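Local coordinates for HIT domain-containing protein (Leishmania major, PDB 3KSV), which is of unknown function but binds zinc and, as a HIT family member related to the HINT group, probably acts on nucleotide phosphoramidates or similar substrates, at residues C13-I18 with V104-F109; L35-I40 with L49-E54. One frame throughout, in Å; residues are numbered along the deposited sequence.

Interaction 1 of 2, residues C13-I18 with V104-F109. With ZN (zinc ion), chain B.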
ATOM      1  N   CYS A  13       6.482  10.716  18.438  1.00 26.70           N
ATOM      2  CA  CYS A  13       6.306  10.243  17.060  1.00 24.78           C
ATOM      3  C   CYS A  13       7.124  11.094  16.109  1.00 24.68           C
ATOM      4  O   CYS A  13       6.767  12.239  15.838  1.00 24.05           O
ATOM      5  CB  CYS A  13       4.841  10.305  16.648  1.00 24.63           C
ATOM      6  SG  CYS A  13       4.552   9.973  14.892  1.00 20.19           S
ATOM      7  N   ILE A  14       8.196  10.527  15.566  1.00 24.36           N
ATOM      8  CA  ILE A  14       9.071  11.292  14.688  1.00 24.32           C
ATOM      9  C   ILE A  14       8.384  11.888  13.465  1.00 24.01           C
ATOM     10  O   ILE A  14       8.829  12.916  12.974  1.00 23.91           O
ATOM     11  CB  ILE A  14      10.354  10.512  14.248  1.00 24.69           C
ATOM     12  CG1 ILE A  14      10.038   9.355  13.287  1.00 25.06           C
ATOM     13  CG2 ILE A  14      11.149  10.021  15.479  1.00 25.69           C
ATOM     14  CD1 ILE A  14      11.309   8.831  12.522  1.00 26.30           C
ATOM     15  N   PHE A  15       7.300  11.286  12.970  1.00 23.79           N
ATOM     16  CA  PHE A  15       6.624  11.864  11.799  1.00 23.52           C
ATOM     17  C   PHE A  15       5.800  13.072  12.177  1.00 23.56           C
ATOM     18  O   PHE A  15       5.743  14.041  11.429  1.00 23.56           O
ATOM     19  CB  PHE A  15       5.772  10.838  11.040  1.00 23.64           C
ATOM     20  CG  PHE A  15       6.581   9.781  10.350  1.00 22.82           C
ATOM     21  CD1 PHE A  15       7.785  10.089   9.737  1.00 23.52           C
ATOM     22  CD2 PHE A  15       6.133   8.484  10.295  1.00 22.12           C
ATOM     23  CE1 PHE A  15       8.526   9.115   9.104  1.00 23.77           C
ATOM     24  CE2 PHE A  15       6.878   7.516   9.673  1.00 22.19           C
ATOM     25  CZ  PHE A  15       8.072   7.828   9.079  1.00 22.74           C
ATOM     26  N   CYS A  16       5.187  13.038  13.347  1.00 23.67           N
ATOM     27  CA  CYS A  16       4.563  14.248  13.872  1.00 24.12           C
ATOM     28  C   CYS A  16       5.589  15.366  14.087  1.00 24.23           C
ATOM     29  O   CYS A  16       5.300  16.531  13.837  1.00 24.03           O
ATOM     30  CB  CYS A  16       3.804  13.963  15.166  1.00 24.49           C
ATOM     31  SG  CYS A  16       2.186  13.179  14.915  1.00 25.62           S
ATOM     32  N   LYS A  17       6.788  15.014  14.527  1.00 24.65           N
ATOM     33  CA  LYS A  17       7.845  16.012  14.716  1.00 25.55           C
ATOM     34  C   LYS A  17       8.213  16.668  13.373  1.00 26.00           C
ATOM     35  O   LYS A  17       8.344  17.876  13.292  1.00 26.00           O
ATOM     36  CB  LYS A  17       9.086  15.379  15.334  1.00 25.56           C
ATOM     37  CG  LYS A  17       8.934  14.968  16.786  1.00 26.94           C
ATOM     38  CD  LYS A  17      10.303  14.595  17.369  1.00 29.33           C
ATOM     39  CE  LYS A  17      10.181  13.806  18.659  1.00 31.31           C
ATOM     40  NZ  LYS A  17       9.842  14.703  19.774  1.00 32.07           N
ATOM     41  N   ILE A  18       8.369  15.856  12.332  1.00 26.65           N
ATOM     42  CA  ILE A  18       8.594  16.358  10.975  1.00 27.18           C
ATOM     43  C   ILE A  18       7.416  17.235  10.526  1.00 27.88           C
ATOM     44  O   ILE A  18       7.614  18.337  10.022  1.00 28.31           O
ATOM     45  CB  ILE A  18       8.793  15.203   9.986  1.00 27.04           C
ATOM     46  CG1 ILE A  18      10.104  14.487  10.280  1.00 27.20           C
ATOM     47  CG2 ILE A  18       8.804  15.693   8.538  1.00 26.49           C
ATOM     48  CD1 ILE A  18      10.094  13.055   9.782  1.00 27.49           C
ATOM     49  N   VAL A 104       7.631   3.127  13.608  1.00 25.23           N
ATOM     50  CA  VAL A 104       7.024   4.399  14.012  1.00 24.32           C
ATOM     51  C   VAL A 104       5.508   4.212  14.032  1.00 23.85           C
ATOM     52  O   VAL A 104       4.939   3.758  13.029  1.00 23.61           O
ATOM     53  CB  VAL A 104       7.357   5.534  13.026  1.00 24.13           C
ATOM     54  CG1 VAL A 104       6.804   6.857  13.532  1.00 24.15           C
ATOM     55  CG2 VAL A 104       8.860   5.631  12.778  1.00 24.60           C
ATOM     56  N   PRO A 105       4.842   4.555  15.159  1.00 22.89           N
ATOM     57  CA  PRO A 105       3.394   4.395  15.300  1.00 21.88           C
ATOM     58  C   PRO A 105       2.556   5.488  14.600  1.00 20.73           C
ATOM     59  O   PRO A 105       1.686   6.111  15.225  1.00 20.03           O
ATOM     60  CB  PRO A 105       3.188   4.410  16.832  1.00 22.18           C
ATOM     61  CG  PRO A 105       4.279   5.272  17.351  1.00 23.57           C
ATOM     62  CD  PRO A 105       5.451   5.102  16.388  1.00 23.53           C
ATOM     63  N   HIS A 106       2.816   5.703  13.309  1.00 19.69           N
ATOM     64  CA  HIS A 106       2.093   6.696  12.497  1.00 19.22           C
ATOM     65  C   HIS A 106       2.049   6.089  11.085  1.00 19.54           C
ATOM     66  O   HIS A 106       3.065   5.567  10.602  1.00 20.19           O
ATOM     67  CB  HIS A 106       2.834   8.054  12.581  1.00 18.86           C
ATOM     68  CG  HIS A 106       2.208   9.187  11.804  1.00 18.19           C
ATOM     69  ND1 HIS A 106       2.035  10.446  12.339  1.00 17.29           N
ATOM     70  CD2 HIS A 106       1.782   9.274  10.524  1.00 16.54           C
ATOM     71  CE1 HIS A 106       1.504  11.249  11.432  1.00 14.92           C
ATOM     72  NE2 HIS A 106       1.336  10.559  10.321  1.00 13.93           N
ATOM     73  N   VAL A 107       0.876   6.096  10.447  1.00 18.91           N
ATOM     74  CA  VAL A 107       0.727   5.459   9.129  1.00 18.16           C
ATOM     75  C   VAL A 107       1.767   6.040   8.165  1.00 18.91           C
ATOM     76  O   VAL A 107       1.902   7.261   8.036  1.00 18.04           O
ATOM     77  CB  VAL A 107      -0.679   5.687   8.541  1.00 17.79           C
ATOM     78  CG1 VAL A 107      -0.741   5.246   7.079  1.00 16.96           C
ATOM     79  CG2 VAL A 107      -1.744   4.944   9.382  1.00 17.36           C
ATOM     80  N   HIS A 108       2.527   5.161   7.510  1.00 19.67           N
ATOM     81  CA  HIS A 108       3.417   5.589   6.445  1.00 19.64           C
ATOM     82  C   HIS A 108       3.508   4.511   5.371  1.00 19.63           C
ATOM     83  O   HIS A 108       3.718   3.337   5.671  1.00 19.22           O
ATOM     84  CB  HIS A 108       4.793   5.985   6.982  1.00 19.85           C
ATOM     85  CG  HIS A 108       5.423   4.960   7.870  1.00 21.67           C
ATOM     86  ND1 HIS A 108       4.927   4.656   9.118  1.00 22.71           N
ATOM     87  CD2 HIS A 108       6.537   4.207   7.713  1.00 23.19           C
ATOM     88  CE1 HIS A 108       5.702   3.751   9.685  1.00 23.65           C
ATOM     89  NE2 HIS A 108       6.684   3.457   8.855  1.00 22.44           N
ATOM     90  N   PHE A 109       3.290   4.939   4.131  1.00 19.40           N
ATOM     91  CA  PHE A 109       3.438   4.105   2.955  1.00 19.16           C
ATOM     92  C   PHE A 109       4.858   4.246   2.424  1.00 18.46           C
ATOM     93  O   PHE A 109       5.285   5.329   2.077  1.00 19.39           O
ATOM     94  CB  PHE A 109       2.449   4.541   1.865  1.00 19.66           C
ATOM     95  CG  PHE A 109       1.049   4.129   2.123  1.00 19.26           C
ATOM     96  CD1 PHE A 109       0.540   2.974   1.537  1.00 17.91           C
ATOM     97  CD2 PHE A 109       0.241   4.873   2.968  1.00 18.58           C
ATOM     98  CE1 PHE A 109      -0.724   2.577   1.775  1.00 17.44           C
ATOM     99  CE2 PHE A 109      -1.052   4.478   3.217  1.00 18.38           C
ATOM    100  CZ  PHE A 109      -1.547   3.328   2.607  1.00 18.22           C
TER
HETATM  101 ZN    ZN B 201       2.653  10.784  14.484  1.00 44.70          ZN

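Interaction 2 of 2, residues L35-I40 with L49-E54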
ATOM      1  N   LEU A  35       1.628  14.272   3.336  1.00 21.82           N
ATOM      2  CA  LEU A  35       2.974  14.724   3.041  1.00 22.17           C
ATOM      3  C   LEU A  35       3.820  13.576   2.441  1.00 21.85           C
ATOM      4  O   LEU A  35       3.622  12.406   2.784  1.00 21.56           O
ATOM      5  CB  LEU A  35       3.610  15.233   4.345  1.00 22.91           C
ATOM      6  CG  LEU A  35       4.683  16.305   4.256  1.00 25.82           C
ATOM      7  CD1 LEU A  35       4.013  17.682   4.255  1.00 27.65           C
ATOM      8  CD2 LEU A  35       5.720  16.153   5.412  1.00 29.12           C
ATOM      9  N   ALA A  36       4.765  13.913   1.561  1.00 21.48           N
ATOM     10  CA  ALA A  36       5.763  12.974   1.065  1.00 21.02           C
ATOM     11  C   ALA A  36       7.189  13.483   1.291  1.00 21.54           C
ATOM     12  O   ALA A  36       7.466  14.693   1.193  1.00 21.79           O
ATOM     13  CB  ALA A  36       5.524  12.685  -0.415  1.00 20.91           C
ATOM     14  N   PHE A  37       8.094  12.549   1.589  1.00 21.99           N
ATOM     15  CA  PHE A  37       9.508  12.827   1.705  1.00 22.40           C
ATOM     16  C   PHE A  37      10.372  11.570   1.494  1.00 22.26           C
ATOM     17  O   PHE A  37       9.865  10.458   1.341  1.00 21.50           O
ATOM     18  CB  PHE A  37       9.806  13.494   3.047  1.00 24.21           C
ATOM     19  CG  PHE A  37       9.216  12.795   4.207  1.00 25.02           C
ATOM     20  CD1 PHE A  37       9.909  11.771   4.830  1.00 28.42           C
ATOM     21  CD2 PHE A  37       7.981  13.164   4.692  1.00 27.85           C
ATOM     22  CE1 PHE A  37       9.373  11.104   5.938  1.00 29.85           C
ATOM     23  CE2 PHE A  37       7.426  12.517   5.789  1.00 29.65           C
ATOM     24  CZ  PHE A  37       8.123  11.473   6.418  1.00 29.91           C
ATOM     25  N   MET A  38      11.683  11.764   1.459  1.00 21.74           N
ATOM     26  CA  MET A  38      12.614  10.660   1.257  1.00 22.23           C
ATOM     27  C   MET A  38      12.828   9.868   2.553  1.00 22.48           C
ATOM     28  O   MET A  38      12.721  10.410   3.657  1.00 22.21           O
ATOM     29  CB  MET A  38      13.950  11.174   0.721  1.00 22.38           C
ATOM     30  CG  MET A  38      13.862  12.052  -0.559  1.00 23.42           C
ATOM     31  SD  MET A  38      13.087  11.246  -1.977  1.00 24.37           S
ATOM     32  CE  MET A  38      14.172   9.825  -2.143  1.00 22.63           C
ATOM     33  N   ASP A  39      13.124   8.578   2.423  1.00 22.71           N
ATOM     34  CA  ASP A  39      13.473   7.770   3.582  1.00 23.36           C
ATOM     35  C   ASP A  39      14.989   7.903   3.754  1.00 23.60           C
ATOM     36  O   ASP A  39      15.755   7.610   2.837  1.00 23.32           O
ATOM     37  CB  ASP A  39      13.049   6.307   3.394  1.00 23.53           C
ATOM     38  CG  ASP A  39      12.983   5.526   4.708  1.00 24.42           C
ATOM     39  OD1 ASP A  39      13.840   5.713   5.563  1.00 26.51           O
ATOM     40  OD2 ASP A  39      12.082   4.675   4.894  1.00 27.64           O
ATOM     41  N   ILE A  40      15.416   8.352   4.932  1.00 23.80           N
ATOM     42  CA  ILE A  40      16.842   8.510   5.211  1.00 24.23           C
ATOM     43  C   ILE A  40      17.484   7.188   5.656  1.00 24.82           C
ATOM     44  O   ILE A  40      18.698   7.137   5.875  1.00 24.65           O
ATOM     45  CB  ILE A  40      17.121   9.626   6.259  1.00 24.49           C
ATOM     46  CG1 ILE A  40      16.506   9.265   7.610  1.00 24.78           C
ATOM     47  CG2 ILE A  40      16.574  10.973   5.768  1.00 23.11           C
ATOM     48  CD1 ILE A  40      17.243   9.926   8.799  1.00 28.48           C
ATOM     49  N   LEU A  49       8.558   7.925   1.259  1.00 20.78           N
ATOM     50  CA  LEU A  49       7.475   7.729   2.195  1.00 20.59           C
ATOM     51  C   LEU A  49       6.317   8.687   1.886  1.00 20.84           C
ATOM     52  O   LEU A  49       6.545   9.834   1.506  1.00 20.77           O
ATOM     53  CB  LEU A  49       7.971   8.006   3.602  1.00 20.26           C
ATOM     54  CG  LEU A  49       9.152   7.162   4.093  1.00 20.67           C
ATOM     55  CD1 LEU A  49       9.792   7.814   5.323  1.00 19.97           C
ATOM     56  CD2 LEU A  49       8.736   5.759   4.398  1.00 23.05           C
ATOM     57  N   VAL A  50       5.085   8.207   2.030  1.00 20.97           N
ATOM     58  CA  VAL A  50       3.890   9.050   1.948  1.00 21.50           C
ATOM     59  C   VAL A  50       3.108   8.855   3.241  1.00 22.25           C
ATOM     60  O   VAL A  50       2.717   7.734   3.570  1.00 22.36           O
ATOM     61  CB  VAL A  50       2.982   8.654   0.758  1.00 21.54           C
ATOM     62  CG1 VAL A  50       1.649   9.388   0.823  1.00 21.96           C
ATOM     63  CG2 VAL A  50       3.684   8.917  -0.562  1.00 20.80           C
ATOM     64  N   ILE A  51       2.866   9.936   3.965  1.00 22.82           N
ATOM     65  CA  ILE A  51       2.185   9.852   5.255  1.00 24.15           C
ATOM     66  C   ILE A  51       0.977  10.797   5.336  1.00 24.13           C
ATOM     67  O   ILE A  51       0.976  11.862   4.715  1.00 25.14           O
ATOM     68  CB  ILE A  51       3.153  10.162   6.431  1.00 24.26           C
ATOM     69  CG1 ILE A  51       3.510  11.629   6.466  1.00 26.04           C
ATOM     70  CG2 ILE A  51       4.443   9.326   6.328  1.00 25.90           C
ATOM     71  CD1 ILE A  51       4.094  12.052   7.794  1.00 27.29           C
ATOM     72  N   PRO A  52      -0.059  10.416   6.103  1.00 23.60           N
ATOM     73  CA  PRO A  52      -1.075  11.398   6.420  1.00 23.78           C
ATOM     74  C   PRO A  52      -0.552  12.408   7.432  1.00 23.82           C
ATOM     75  O   PRO A  52       0.279  12.074   8.278  1.00 24.08           O
ATOM     76  CB  PRO A  52      -2.180  10.546   7.036  1.00 23.66           C
ATOM     77  CG  PRO A  52      -1.452   9.455   7.704  1.00 23.49           C
ATOM     78  CD  PRO A  52      -0.332   9.130   6.764  1.00 23.66           C
ATOM     79  N   LYS A  53      -1.028  13.638   7.344  1.00 24.54           N
ATOM     80  CA  LYS A  53      -0.704  14.638   8.353  1.00 25.54           C
ATOM     81  C   LYS A  53      -1.306  14.267   9.718  1.00 26.37           C
ATOM     82  O   LYS A  53      -0.684  14.501  10.750  1.00 26.74           O
ATOM     83  CB  LYS A  53      -1.179  16.019   7.906  1.00 25.70           C
ATOM     84  CG  LYS A  53      -0.298  16.655   6.821  1.00 25.61           C
ATOM     85  CD  LYS A  53      -0.987  17.875   6.197  1.00 27.05           C
ATOM     86  CE  LYS A  53      -0.033  18.751   5.400  1.00 28.09           C
ATOM     87  NZ  LYS A  53      -0.769  19.766   4.583  1.00 28.94           N
ATOM     88  N   GLU A  54      -2.490  13.661   9.712  1.00 27.28           N
ATOM     89  CA  GLU A  54      -3.164  13.212  10.939  1.00 28.51           C
ATOM     90  C   GLU A  54      -2.328  12.114  11.604  1.00 27.79           C
ATOM     91  O   GLU A  54      -1.804  11.234  10.914  1.00 27.21           O
ATOM     92  CB  GLU A  54      -4.574  12.664  10.592  1.00 29.43           C
ATOM     93  CG  GLU A  54      -5.453  12.235  11.798  1.00 32.67           C
ATOM     94  CD  GLU A  54      -6.615  11.254  11.431  1.00 37.12           C
ATOM     95  OE1 GLU A  54      -6.910  11.005  10.216  1.00 38.31           O
ATOM     96  OE2 GLU A  54      -7.229  10.716  12.390  1.00 38.60           O
TER

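Interaction 1 of 2, residues C13-I18 with V104-F109
Cys13, Cys16 and His106 meet on one zinc ion. Metal coordination links the start of helix 14-20 to the loop 104-109. Cys13 SG binds the zinc at 2.1 Å. Cys16 SG, one turn on, lies at 2.5 Å from it. His106 ND1 supplies the third bond at 2.3 Å, and His55 ND1 completes the site. The His106 side chain extends with CG anti to the backbone N (chi1 -180°), which carries the ring to the metal.

Two hydrogen bonds hold the ligands in place. Cys13 SG accepts from Cys16 N as the N-cap of the helix. His106 NE2 is bonded to Pro52 O, so the imidazole is gripped at both nitrogens.

Ring contacts come next. Phe15 CB sits over one face of the His106 ring, 4.1 Å from its centroid. The Phe15 ring turns its edge toward His106, with the planes at 82°. It also turns an edge to His108, at 62°. There Phe15 CE2 comes down on the imidazole face, 3.4 Å from His108 CG. His108 ND1 gives a hydrogen bond to His106 O, which lies close to the ring plane; its refined length of 2.5 Å is unusually short and doubtful.

Apolar contacts come from Val104: its CG1 rests 3.7 Å from Phe15 CD2, and its CG2 meets Ile14 CG1.

The chemistry is that of a Cys2His2 zinc site with a CxxC pair, and its likely role is structural. One face of His108 is backed by Phe15 and its ND1 is engaged. This fits its predicted role as the histidine that forms the tele-AMP intermediate through NE2.

Interaction 2 of 2, residues L35-I40 with L49-E54
Phe37 and Leu49 meet because the first torsion of Phe37 places CG between its backbone N and carbonyl carbon (chi1 49°). This turns the ring so that CE1 reaches Leu49 and CE2 reaches Ile51. Ile51 has CG1 in the same kind of position (chi1 71°), and its CD1 reaches the ring from the other end. Leu49 CB lies over one face of the ring. Leu49 CD1 packs tightly, 3.4 Å from Phe37 CE1. Ile51 CD1 comes in at the edge, near the ring plane, 3.9 Å from Phe37 CE2. Leu35 CB adds to the same face of the sheet and faces Ile51 CG1 at 4.2 Å.

On the other face Ala36 CB and Val50 CG2 touch, where helix 64-82 packs on Val50 through Val70, Leu73 and Ala77.

The strands are joined by four backbone hydrogen bonds in two reciprocal pairs. Leu35 N gives to Ile51 O at 2.9 Å, and Ile51 N returns a bond to Leu35 O. Phe37 N gives to Leu49 O at 3.1 Å, and Leu49 N gives to Phe37 O. Between these lies the non-hydrogen-bonded pair Ala36 and Val50. Here Ala36 CA approaches Leu49 O at 3.3 Å, a CA-H...O contact.

Past the strand, the Asp39 side chain slants across Leu49, with OD2 3.6 Å from Leu49 CD2. Its other oxygen, OD1, accepts from Asn41 N. At the far end the Lys53 chain passes near Leu35 CD1, and NZ bonds to Thr31 O.

The strand segments run at 150° to each other. They form an antiparallel beta hairpin, the second and third strands of the five-stranded antiparallel sheet of the HIT fold. Its Phe37, Leu49 and Ile51 face carries Phe15 of helix 14-20 and lies next to His108.

Near the N terminus helix 14-20 begins, and its first turn is met much later in the chain by 104-109. Strand 27-30 follows, and then the hairpin of strands 34-38 and 48-52. Interaction 2 closes this short loop across eight residues. The chain goes on through His55, helix 64-82 and strand 89-96 before reaching 104-109, where interaction 1 closes a loop of 85 residues. Interaction 2 is therefore nested inside interaction 1. The two touch directly: Phe109 and Val50 share a backbone hydrogen bond where strand 109-114 joins the hairpin. Together they tie the N-terminal helix, the central sheet and the histidine triad segment into one unit.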